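D-mandelate dehydrogenase (Rhodotorula graminis, PDB 2W2K) probably catalyses the NAD-dependent interconversion of D-mandelate and the corresponding 2-oxo acid. Local coordinates at residues A54-L58 with T320-I324; L81-A85 with N323-L328; A89-L94 with A105-S109; T234-I238 with P259-Q263. One frame throughout, in Å; residues are numbered along the deposited sequence.

Contact 1 (A54-L58 with T320-I324); sequences AIIKL and TMTNI
With CG1 trans to its own backbone N (chi1 -160°) and chi2 also extended, Ile-56 sends CD1 off strand 54-57 toward Thr-320 and Met-321. Thr-320 crosses it at about a right angle, its CB 3.8 Å from Ile-56 CG1. A chi1 of 55° tucks Thr-320 OG1 between its backbone N and carbonyl carbon, where it is hydrogen-bonded to the Phe-316 carbonyl O one turn back. That oxygen is thus already satisfied where Leu-58 CD2 approaches Thr-320 OG1 to 3.4 Å. Ile-324 uses both branches: CD1 sits 3.8 Å from Ile-56 CB, and CG2 lies 4.0 Å from Ala-54 CB. No hydrogen bond crosses, and every touching residue is buried, so the interface rests on apolar packing. The short axes run antiparallel (167°) and approach to 9.3 Å, which sets Ala-54 opposite Ile-324 and Ile-56 opposite Thr-320: two residues of strand match one turn of helix. Helix 310-330 lies against the parallel sheet where strand 54-57 runs between strands 5-8 and 83-86, with helix 17-26 alongside, its Phe-23 touching both Ile-56 and Met-321.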
loop_
_atom_site.group_PDB
_atom_site.type_symbol
_atom_site.label_atom_id
_atom_site.label_comp_id
_atom_site.label_asym_id
_atom_site.label_seq_id
_atom_site.Cartn_x
_atom_site.Cartn_y
_atom_site.Cartn_z
ATOM N N ALA B 54 -38.840 -1.003 -16.869
ATOM C CA ALA B 54 -37.582 -1.071 -16.112
ATOM C C ALA B 54 -37.072 0.311 -15.666
ATOM O O ALA B 54 -37.492 1.361 -16.211
ATOM C CB ALA B 54 -36.478 -1.813 -16.962
ATOM N N ILE B 55 -36.176 0.302 -14.665
ATOM C CA ILE B 55 -35.399 1.456 -14.253
ATOM C C ILE B 55 -33.899 1.055 -14.252
ATOM O O ILE B 55 -33.558 -0.036 -13.762
ATOM C CB ILE B 55 -35.791 1.919 -12.790
ATOM C CG1 ILE B 55 -37.277 2.336 -12.692
ATOM C CG2 ILE B 55 -34.883 3.080 -12.339
ATOM C CD1 ILE B 55 -37.879 2.097 -11.258
ATOM N N ILE B 56 -33.028 1.943 -14.748
ATOM C CA ILE B 56 -31.549 1.767 -14.722
ATOM C C ILE B 56 -30.799 2.962 -14.068
ATOM O O ILE B 56 -31.177 4.149 -14.235
ATOM C CB ILE B 56 -30.987 1.460 -16.192
ATOM C CG1 ILE B 56 -29.590 0.784 -16.147
ATOM C CG2 ILE B 56 -31.083 2.696 -17.104
ATOM C CD1 ILE B 56 -29.042 0.215 -17.506
ATOM N N LYS B 57 -29.749 2.634 -13.314
ATOM C CA LYS B 57 -28.955 3.621 -12.536
ATOM C C LYS B 57 -27.475 3.217 -12.716
ATOM O O LYS B 57 -26.996 2.234 -12.093
ATOM C CB LYS B 57 -29.408 3.574 -11.051
ATOM C CG LYS B 57 -28.835 4.709 -10.097
ATOM C CD LYS B 57 -29.179 4.355 -8.628
ATOM C CE LYS B 57 -28.745 5.408 -7.573
ATOM N NZ LYS B 57 -27.253 5.594 -7.424
ATOM N N LEU B 58 -26.762 3.947 -13.589
ATOM C CA LEU B 58 -25.441 3.518 -14.111
ATOM C C LEU B 58 -24.223 3.772 -13.199
ATOM O O LEU B 58 -23.124 3.236 -13.454
ATOM C CB LEU B 58 -25.191 4.140 -15.503
ATOM C CG LEU B 58 -26.169 3.697 -16.617
ATOM C CD1 LEU B 58 -26.080 4.632 -17.843
ATOM C CD2 LEU B 58 -25.889 2.294 -17.051
ATOM N N THR B 320 -25.533 -3.720 -15.131
ATOM C CA THR B 320 -26.873 -3.068 -15.195
ATOM C C THR B 320 -27.570 -3.301 -16.548
ATOM O O THR B 320 -28.747 -3.706 -16.582
ATOM C CB THR B 320 -26.838 -1.555 -14.839
ATOM O OG1 THR B 320 -25.887 -0.858 -15.674
ATOM C CG2 THR B 320 -26.494 -1.344 -13.315
ATOM N N MET B 321 -26.851 -3.052 -17.653
ATOM C CA MET B 321 -27.423 -3.216 -19.010
ATOM C C MET B 321 -27.760 -4.682 -19.318
ATOM O O MET B 321 -28.862 -4.980 -19.804
ATOM C CB MET B 321 -26.482 -2.643 -20.084
ATOM C CG MET B 321 -26.322 -1.103 -20.065
ATOM S SD MET B 321 -25.401 -0.468 -21.510
ATOM C CE MET B 321 -23.901 0.157 -20.762
ATOM N N THR B 322 -26.818 -5.596 -19.025
ATOM C CA THR B 322 -26.999 -7.037 -19.260
ATOM C C THR B 322 -28.129 -7.659 -18.435
ATOM O O THR B 322 -28.902 -8.477 -18.950
ATOM C CB THR B 322 -25.638 -7.835 -19.062
ATOM O OG1 THR B 322 -24.630 -7.298 -19.943
ATOM C CG2 THR B 322 -25.817 -9.328 -19.341
ATOM N N ASN B 323 -28.229 -7.273 -17.158
ATOM C CA ASN B 323 -29.338 -7.720 -16.303
ATOM C C ASN B 323 -30.723 -7.434 -16.921
ATOM O O ASN B 323 -31.597 -8.335 -17.008
ATOM C CB ASN B 323 -29.226 -7.098 -14.904
ATOM C CG ASN B 323 -28.349 -7.927 -13.926
ATOM O OD1 ASN B 323 -27.546 -7.364 -13.148
ATOM N ND2 ASN B 323 -28.512 -9.230 -13.949
ATOM N N ILE B 324 -30.927 -6.196 -17.360
ATOM C CA ILE B 324 -32.237 -5.782 -17.928
ATOM C C ILE B 324 -32.532 -6.479 -19.290
ATOM O O ILE B 324 -33.674 -6.925 -19.555
ATOM C CB ILE B 324 -32.346 -4.225 -17.987
ATOM C CG1 ILE B 324 -32.402 -3.629 -16.555
ATOM C CG2 ILE B 324 -33.575 -3.771 -18.791
ATOM C CD1 ILE B 324 -32.154 -2.107 -16.509
#

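Contact 2 (L81-A85 with N323-L328); sequences LKVFA and NIDRFL
Lys-82 meets Leu-328 and Phe-327 just before strand 83-86 begins. Its CB is 4.2 Å from Leu-328 CD2, and its carbonyl O is 3.9 Å from Phe-327 CE2. Beyond CG the lysine chain is extended and leads away from the helix, its NZ bonding to Ser-345 OG, so only the base of the side chain belongs to this interface. Val-83 follows, buried and pointing toward the helix, and carries the largest share of the contact. Its CB lies 3.8 Å from Phe-327 CD2, the two side chains passing each other in opposite directions. With chi1 at 59°, Val-83 CG1 stands between the backbone N and carbonyl carbon, and from there it reaches Leu-328 CD2 at 4.1 Å. Phe-84 points the other way, and its ring meets Phe-106 edge-to-face and also contacts Trp-69 on the far side of the sheet. Ala-85 faces the helix again. Its side chain is a single methyl, CB, against which the CG1-CD1 arm of Ile-324 lies, with CG1 at 4.0 Å, and which also touches Asn-323 CB at 4.3 Å. Because strand and helix axes run nearly antiparallel, 161° apart and 9.2 Å at closest approach, the partners step back from Leu-328 to Asn-323 as the strand advances. No hydrogen bond joins the segments. A C-terminal helix returning across a parallel sheet of order 2-1-3-4-5 is an arrangement characteristic of the flavodoxin-like substrate-binding domain in D-2-hydroxyacid dehydrogenases.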
loop_
_atom_site.group_PDB
_atom_site.type_symbol
_atom_site.label_atom_id
_atom_site.label_comp_id
_atom_site.label_asym_id
_atom_site.label_seq_id
_atom_site.Cartn_x
_atom_site.Cartn_y
_atom_site.Cartn_z
ATOM N N LEU B 81 -44.213 -1.909 -14.184
ATOM C CA LEU B 81 -42.780 -2.043 -13.807
ATOM C C LEU B 81 -42.423 -3.485 -13.393
ATOM O O LEU B 81 -43.105 -4.080 -12.539
ATOM C CB LEU B 81 -42.384 -1.013 -12.712
ATOM C CG LEU B 81 -40.963 -1.046 -12.122
ATOM C CD1 LEU B 81 -39.877 -0.644 -13.148
ATOM C CD2 LEU B 81 -40.899 -0.091 -10.899
ATOM N N LYS B 82 -41.381 -4.043 -14.015
ATOM C CA LYS B 82 -40.904 -5.425 -13.739
ATOM C C LYS B 82 -39.509 -5.537 -13.067
ATOM O O LYS B 82 -39.252 -6.509 -12.342
ATOM C CB LYS B 82 -40.936 -6.303 -15.023
ATOM C CG LYS B 82 -42.383 -6.698 -15.480
ATOM C CD LYS B 82 -42.400 -7.608 -16.749
ATOM C CE LYS B 82 -43.806 -8.202 -16.925
ATOM N NZ LYS B 82 -43.932 -9.059 -18.150
ATOM N N VAL B 83 -38.613 -4.565 -13.287
ATOM C CA VAL B 83 -37.212 -4.715 -12.828
ATOM C C VAL B 83 -36.477 -3.377 -12.668
ATOM O O VAL B 83 -36.698 -2.454 -13.466
ATOM C CB VAL B 83 -36.380 -5.712 -13.788
ATOM C CG1 VAL B 83 -36.344 -5.226 -15.249
ATOM C CG2 VAL B 83 -34.933 -5.960 -13.283
ATOM N N PHE B 84 -35.591 -3.307 -11.665
ATOM C CA PHE B 84 -34.735 -2.129 -11.358
ATOM C C PHE B 84 -33.301 -2.672 -11.168
ATOM O O PHE B 84 -33.083 -3.504 -10.271
ATOM C CB PHE B 84 -35.272 -1.491 -10.043
ATOM C CG PHE B 84 -34.610 -0.176 -9.596
ATOM C CD1 PHE B 84 -33.434 0.348 -10.197
ATOM C CD2 PHE B 84 -35.151 0.511 -8.504
ATOM C CE1 PHE B 84 -32.842 1.566 -9.715
ATOM C CE2 PHE B 84 -34.582 1.730 -8.018
ATOM C CZ PHE B 84 -33.426 2.258 -8.628
ATOM N N ALA B 85 -32.342 -2.250 -12.021
ATOM C CA ALA B 85 -30.915 -2.618 -11.867
ATOM C C ALA B 85 -30.068 -1.380 -11.526
ATOM O O ALA B 85 -30.162 -0.358 -12.224
ATOM C CB ALA B 85 -30.372 -3.317 -13.173
ATOM N N ASN B 323 -28.229 -7.273 -17.158
ATOM C CA ASN B 323 -29.338 -7.720 -16.303
ATOM C C ASN B 323 -30.723 -7.434 -16.921
ATOM O O ASN B 323 -31.597 -8.335 -17.008
ATOM C CB ASN B 323 -29.226 -7.098 -14.904
ATOM C CG ASN B 323 -28.349 -7.927 -13.926
ATOM O OD1 ASN B 323 -27.546 -7.364 -13.148
ATOM N ND2 ASN B 323 -28.512 -9.230 -13.949
ATOM N N ILE B 324 -30.927 -6.196 -17.360
ATOM C CA ILE B 324 -32.237 -5.782 -17.928
ATOM C C ILE B 324 -32.532 -6.479 -19.290
ATOM O O ILE B 324 -33.674 -6.925 -19.555
ATOM C CB ILE B 324 -32.346 -4.225 -17.987
ATOM C CG1 ILE B 324 -32.402 -3.629 -16.555
ATOM C CG2 ILE B 324 -33.575 -3.771 -18.791
ATOM C CD1 ILE B 324 -32.154 -2.107 -16.509
ATOM N N ASP B 325 -31.501 -6.615 -20.123
ATOM C CA ASP B 325 -31.615 -7.321 -21.427
ATOM C C ASP B 325 -32.025 -8.789 -21.228
ATOM O O ASP B 325 -33.014 -9.255 -21.823
ATOM C CB ASP B 325 -30.278 -7.220 -22.196
ATOM C CG ASP B 325 -30.380 -7.638 -23.678
ATOM O OD1 ASP B 325 -31.298 -8.383 -24.092
ATOM O OD2 ASP B 325 -29.506 -7.211 -24.451
ATOM N N ARG B 326 -31.262 -9.507 -20.398
ATOM C CA ARG B 326 -31.602 -10.892 -19.996
ATOM C C ARG B 326 -33.066 -11.033 -19.517
ATOM O O ARG B 326 -33.804 -11.870 -20.030
ATOM C CB ARG B 326 -30.664 -11.421 -18.906
ATOM C CG ARG B 326 -29.248 -11.726 -19.398
ATOM C CD ARG B 326 -28.278 -12.064 -18.237
ATOM N NE ARG B 326 -28.679 -13.248 -17.465
ATOM C CZ ARG B 326 -28.263 -14.502 -17.678
ATOM N NH1 ARG B 326 -27.413 -14.784 -18.660
ATOM N NH2 ARG B 326 -28.706 -15.478 -16.889
ATOM N N PHE B 327 -33.460 -10.206 -18.541
ATOM C CA PHE B 327 -34.741 -10.346 -17.824
ATOM C C PHE B 327 -35.982 -9.914 -18.638
ATOM O O PHE B 327 -37.053 -10.509 -18.489
ATOM C CB PHE B 327 -34.667 -9.569 -16.488
ATOM C CG PHE B 327 -35.698 -9.993 -15.464
ATOM C CD1 PHE B 327 -35.532 -11.165 -14.714
ATOM C CD2 PHE B 327 -36.835 -9.210 -15.235
ATOM C CE1 PHE B 327 -36.474 -11.558 -13.757
ATOM C CE2 PHE B 327 -37.791 -9.593 -14.266
ATOM C CZ PHE B 327 -37.608 -10.766 -13.526
ATOM N N LEU B 328 -35.845 -8.908 -19.502
ATOM C CA LEU B 328 -36.983 -8.446 -20.339
ATOM C C LEU B 328 -37.063 -9.024 -21.757
ATOM O O LEU B 328 -38.169 -9.112 -22.329
ATOM C CB LEU B 328 -37.015 -6.901 -20.442
ATOM C CG LEU B 328 -37.305 -6.093 -19.161
ATOM C CD1 LEU B 328 -37.474 -4.603 -19.502
ATOM C CD2 LEU B 328 -38.544 -6.638 -18.416
#

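Contact 3 (A89-L94 with A105-S109); sequences AGFDWL and AFANS
This is a small aromatic and aliphatic cluster near the protein surface, in which the loop between strand 83-86 and helix 96-101 packs on strand 105-107, the outermost strand of its sheet within the chain. Phe-91 and Phe-106 form its centre. Their planes are 84° apart and their centroids 5.8 Å, yet neither ring lies over the other's face: they meet rim to rim, with Phe-91 CE2 3.3 Å from Phe-106 CZ. Leu-94 supplies a true face contact. A chi1 of 179° extends Leu-94 toward the strand and brings CD2 over the ring, 3.7 Å from the Phe-106 centroid and only 11° off the ring normal, a CH-pi contact over the face. The loop and strand belong to one beta-alpha-beta crossover: strand 83-86 passes through this loop and helix 96-101 into the adjacent parallel strand 105-107. Phe-106 lies within that unit, meeting Phe-84 edge-to-face and touching Leu-96 and Leu-99 of the helix. Farther along, Asn-108 CB lies 3.9 Å from Phe-91 CE2, with the amide nearly perpendicular to the ring. Its ND2 is 3.7 Å from Ala-89 CB, while OD1 accepts a bond from the backbone N of Arg-110. Within the loop, Trp-93 CZ2 rises 3.7 Å above one face of Phe-91. The side chain of Ala-89 is about 8 Å from that of Ile-174, a residue of the NAD site, and the carbonyl of Gly-90 accepts a hydrogen bond from Arg-257 NH1.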
loop_
_atom_site.group_PDB
_atom_site.type_symbol
_atom_site.label_atom_id
_atom_site.label_comp_id
_atom_site.label_asym_id
_atom_site.label_seq_id
_atom_site.Cartn_x
_atom_site.Cartn_y
_atom_site.Cartn_z
ATOM N N ALA B 89 -23.308 -1.827 -4.297
ATOM C CA ALA B 89 -24.080 -2.774 -3.457
ATOM C C ALA B 89 -24.264 -2.231 -2.050
ATOM O O ALA B 89 -23.446 -1.451 -1.578
ATOM C CB ALA B 89 -23.418 -4.141 -3.430
ATOM N N GLY B 90 -25.332 -2.654 -1.378
ATOM C CA GLY B 90 -25.617 -2.194 -0.008
ATOM C C GLY B 90 -26.151 -0.775 -0.016
ATOM O O GLY B 90 -25.381 0.181 0.056
ATOM N N PHE B 91 -27.476 -0.649 -0.102
ATOM C CA PHE B 91 -28.132 0.630 -0.375
ATOM C C PHE B 91 -29.045 1.097 0.738
ATOM O O PHE B 91 -30.205 0.653 0.830
ATOM C CB PHE B 91 -28.964 0.535 -1.644
ATOM C CG PHE B 91 -28.204 0.071 -2.839
ATOM C CD1 PHE B 91 -26.877 0.449 -3.045
ATOM C CD2 PHE B 91 -28.827 -0.723 -3.782
ATOM C CE1 PHE B 91 -26.202 0.029 -4.182
ATOM C CE2 PHE B 91 -28.148 -1.155 -4.917
ATOM C CZ PHE B 91 -26.846 -0.780 -5.121
ATOM N N ASP B 92 -28.544 2.028 1.544
ATOM C CA ASP B 92 -29.327 2.616 2.621
ATOM C C ASP B 92 -30.537 3.423 2.112
ATOM O O ASP B 92 -31.421 3.747 2.894
ATOM C CB ASP B 92 -28.437 3.507 3.494
ATOM N N TRP B 93 -30.554 3.762 0.821
ATOM C CA TRP B 93 -31.600 4.635 0.241
ATOM C C TRP B 93 -32.878 3.912 -0.261
ATOM O O TRP B 93 -33.849 4.574 -0.632
ATOM C CB TRP B 93 -31.012 5.487 -0.900
ATOM C CG TRP B 93 -30.236 4.706 -1.937
ATOM C CD1 TRP B 93 -28.872 4.490 -1.951
ATOM C CD2 TRP B 93 -30.751 4.054 -3.110
ATOM N NE1 TRP B 93 -28.518 3.747 -3.040
ATOM C CE2 TRP B 93 -29.643 3.459 -3.776
ATOM C CE3 TRP B 93 -32.036 3.919 -3.673
ATOM C CZ2 TRP B 93 -29.778 2.722 -4.970
ATOM C CZ3 TRP B 93 -32.172 3.187 -4.887
ATOM C CH2 TRP B 93 -31.047 2.596 -5.511
ATOM N N LEU B 94 -32.884 2.573 -0.243
ATOM C CA LEU B 94 -33.984 1.781 -0.841
ATOM C C LEU B 94 -34.779 0.925 0.162
ATOM O O LEU B 94 -34.184 0.149 0.924
ATOM C CB LEU B 94 -33.444 0.869 -1.954
ATOM C CG LEU B 94 -34.419 -0.076 -2.700
ATOM C CD1 LEU B 94 -35.351 0.705 -3.596
ATOM C CD2 LEU B 94 -33.642 -1.107 -3.532
ATOM N N ALA B 105 -38.635 -6.936 -9.393
ATOM C CA ALA B 105 -37.355 -7.606 -9.140
ATOM C C ALA B 105 -36.236 -6.570 -9.044
ATOM O O ALA B 105 -36.232 -5.596 -9.799
ATOM C CB ALA B 105 -37.043 -8.607 -10.290
ATOM N N PHE B 106 -35.287 -6.779 -8.128
ATOM C CA PHE B 106 -34.128 -5.871 -7.981
ATOM C C PHE B 106 -32.789 -6.611 -8.225
ATOM O O PHE B 106 -32.635 -7.788 -7.872
ATOM C CB PHE B 106 -34.140 -5.192 -6.592
ATOM C CG PHE B 106 -33.075 -4.106 -6.404
ATOM C CD1 PHE B 106 -33.180 -2.869 -7.070
ATOM C CD2 PHE B 106 -31.997 -4.307 -5.524
ATOM C CE1 PHE B 106 -32.199 -1.854 -6.898
ATOM C CE2 PHE B 106 -31.016 -3.305 -5.343
ATOM C CZ PHE B 106 -31.121 -2.072 -6.046
ATOM N N ALA B 107 -31.842 -5.907 -8.833
ATOM C CA ALA B 107 -30.451 -6.349 -8.951
ATOM C C ALA B 107 -29.509 -5.215 -8.553
ATOM O O ALA B 107 -29.671 -4.064 -9.013
ATOM C CB ALA B 107 -30.149 -6.781 -10.390
ATOM N N ASN B 108 -28.532 -5.531 -7.697
ATOM C CA ASN B 108 -27.370 -4.646 -7.518
ATOM C C ASN B 108 -26.250 -5.051 -8.511
ATOM O O ASN B 108 -26.519 -5.741 -9.504
ATOM C CB ASN B 108 -26.885 -4.639 -6.057
ATOM C CG ASN B 108 -26.474 -6.033 -5.548
ATOM O OD1 ASN B 108 -26.221 -6.948 -6.323
ATOM N ND2 ASN B 108 -26.370 -6.172 -4.211
ATOM N N SER B 109 -25.023 -4.600 -8.262
ATOM C CA SER B 109 -23.869 -4.940 -9.096
ATOM C C SER B 109 -22.798 -5.618 -8.212
ATOM O O SER B 109 -21.608 -5.323 -8.324
ATOM C CB SER B 109 -23.340 -3.680 -9.847
ATOM O OG SER B 109 -24.356 -3.115 -10.699
#

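Contact 4 (T234-I238 with P259-Q263); sequences THHLI and PVISQ
The His-236 ring is held between Ser-262 on one face and His-235 on the other. Ser-262 CB lies 3.8 Å from the His-236 centroid and only 3° off the ring normal, a CH-pi contact, while His-235 CE1 stands 3.5 Å above the opposite face. The torsion that places CG of His-236 beside its backbone N (chi1 -72°) swings the ring back along the chain, so its edge also meets a carbonyl: Pro-259 O lies 3.4 Å from His-236 CD2, in the ring plane. Glu-284 fixes the far end, its OE2 bonding to His-236 NE2 and its OE1 to the backbone N of Gln-263. His-235 crosses Pro-259 at about a right angle, CD2 meeting Pro-259 CB, with Pro-259 O over one face of its ring. Val-260 packs CG1 on Leu-237 CB, and its CA-H points at Thr-234 O (CA to O 3.6 Å), which opens the type II turn 234-237. At the other end, Ile-238 and Ile-261 lie side by side and point the same way, with CB of the former 3.9 Å from CG1 of the latter. Backbone bonds set this register. His-236 N donates to Pro-259 O, and Ile-238 N to Val-260 O. In return Ser-262 N reaches Ile-238 O at 3.1 Å in a nearly straight bond (174°), giving a single beta bridge between Ile-238 and Ile-261. Ser-262 is also the N-cap of helix 263-271. Both segments are loops following neighbouring parallel strands, 223-226 and 250-254, of the Rossmann-type domain, and Val-260 lies close to Val-228 and Ala-256 of the NAD site.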
loop_
_atom_site.group_PDB
_atom_site.type_symbol
_atom_site.label_atom_id
_atom_site.label_comp_id
_atom_site.label_asym_id
_atom_site.label_seq_id
_atom_site.Cartn_x
_atom_site.Cartn_y
_atom_site.Cartn_z
ATOM N N THR B 234 -25.177 -4.983 12.831
ATOM C CA THR B 234 -23.751 -4.589 12.778
ATOM C C THR B 234 -23.468 -3.084 13.094
ATOM O O THR B 234 -22.320 -2.625 12.966
ATOM C CB THR B 234 -23.054 -5.055 11.442
ATOM O OG1 THR B 234 -23.689 -4.445 10.314
ATOM C CG2 THR B 234 -23.136 -6.591 11.289
ATOM N N HIS B 235 -24.494 -2.325 13.513
ATOM C CA HIS B 235 -24.273 -0.948 14.019
ATOM C C HIS B 235 -23.469 -0.940 15.331
ATOM O O HIS B 235 -23.870 -1.576 16.298
ATOM C CB HIS B 235 -25.606 -0.192 14.195
ATOM C CG HIS B 235 -25.443 1.248 14.602
ATOM N ND1 HIS B 235 -25.462 1.654 15.921
ATOM C CD2 HIS B 235 -25.274 2.377 13.865
ATOM C CE1 HIS B 235 -25.295 2.964 15.981
ATOM N NE2 HIS B 235 -25.186 3.428 14.749
ATOM N N HIS B 236 -22.338 -0.225 15.362
ATOM C CA HIS B 236 -21.429 -0.254 16.507
ATOM C C HIS B 236 -21.004 -1.697 16.911
ATOM O O HIS B 236 -20.822 -1.992 18.116
ATOM C CB HIS B 236 -22.019 0.532 17.709
ATOM C CG HIS B 236 -22.034 2.027 17.530
ATOM N ND1 HIS B 236 -22.402 2.887 18.549
ATOM C CD2 HIS B 236 -21.733 2.815 16.466
ATOM C CE1 HIS B 236 -22.329 4.137 18.118
ATOM N NE2 HIS B 236 -21.920 4.121 16.859
ATOM N N LEU B 237 -20.839 -2.586 15.912
ATOM C CA LEU B 237 -20.274 -3.935 16.131
ATOM C C LEU B 237 -18.928 -3.850 16.861
ATOM O O LEU B 237 -18.655 -4.663 17.764
ATOM C CB LEU B 237 -20.088 -4.709 14.793
ATOM C CG LEU B 237 -19.755 -6.208 14.827
ATOM C CD1 LEU B 237 -20.943 -7.008 15.405
ATOM C CD2 LEU B 237 -19.325 -6.771 13.448
ATOM N N ILE B 238 -18.093 -2.881 16.461
ATOM C CA ILE B 238 -16.782 -2.657 17.078
ATOM C C ILE B 238 -16.939 -1.493 18.067
ATOM O O ILE B 238 -17.124 -0.346 17.651
ATOM C CB ILE B 238 -15.668 -2.344 16.021
ATOM C CG1 ILE B 238 -15.580 -3.430 14.926
ATOM C CG2 ILE B 238 -14.301 -2.197 16.692
ATOM C CD1 ILE B 238 -15.595 -4.876 15.428
ATOM N N PRO B 259 -20.518 3.617 10.319
ATOM C CA PRO B 259 -21.058 3.290 11.653
ATOM C C PRO B 259 -20.793 1.872 12.194
ATOM O O PRO B 259 -21.218 1.585 13.310
ATOM C CB PRO B 259 -22.574 3.516 11.491
ATOM C CG PRO B 259 -22.687 4.467 10.286
ATOM C CD PRO B 259 -21.614 3.887 9.368
ATOM N N VAL B 260 -20.115 1.008 11.436
ATOM C CA VAL B 260 -19.747 -0.328 11.979
ATOM C C VAL B 260 -18.787 -0.197 13.198
ATOM O O VAL B 260 -18.837 -1.016 14.149
ATOM C CB VAL B 260 -19.244 -1.316 10.884
ATOM C CG1 VAL B 260 -18.809 -2.675 11.507
ATOM C CG2 VAL B 260 -20.325 -1.542 9.820
ATOM N N ILE B 261 -17.963 0.863 13.180
ATOM C CA ILE B 261 -17.085 1.222 14.325
ATOM C C ILE B 261 -17.570 2.494 15.041
ATOM O O ILE B 261 -17.801 3.515 14.391
ATOM C CB ILE B 261 -15.611 1.459 13.888
ATOM C CG1 ILE B 261 -15.054 0.229 13.122
ATOM C CG2 ILE B 261 -14.728 1.780 15.119
ATOM C CD1 ILE B 261 -13.547 0.368 12.662
ATOM N N SER B 262 -17.697 2.437 16.372
ATOM C CA SER B 262 -18.089 3.622 17.168
ATOM C C SER B 262 -16.950 4.681 17.161
ATOM O O SER B 262 -15.842 4.416 17.662
ATOM C CB SER B 262 -18.430 3.203 18.605
ATOM O OG SER B 262 -18.381 4.345 19.470
ATOM N N GLN B 263 -17.208 5.848 16.573
ATOM C CA GLN B 263 -16.195 6.922 16.501
ATOM C C GLN B 263 -15.628 7.311 17.880
ATOM O O GLN B 263 -14.407 7.397 18.063
ATOM C CB GLN B 263 -16.740 8.136 15.735
ATOM C CG GLN B 263 -15.789 9.352 15.636
ATOM C CD GLN B 263 -16.285 10.369 14.615
ATOM O OE1 GLN B 263 -16.408 10.057 13.430
ATOM N NE2 GLN B 263 -16.591 11.587 15.075
#

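In the fold
From the N terminus, strand 54-57 opens contact 1 and segment 81-85 opens contact 2. Both close on the same stretch of helix 310-330, sharing Asn-323 and Ile-324. Contact 3 follows at once and closes after a short crossover, nested within both. Its strand 105-107 is hydrogen-bonded to segment 81-85, as that segment is to strand 54-57, so the first three contacts serve one sheet. Contact 4 follows contact 3 in series, is nested inside the loops closed by contacts 1 and 2, and ties two loops of the nucleotide-binding domain. Its centre is about 33 Å from that of contact 1, on the opposite side of the chain's centre.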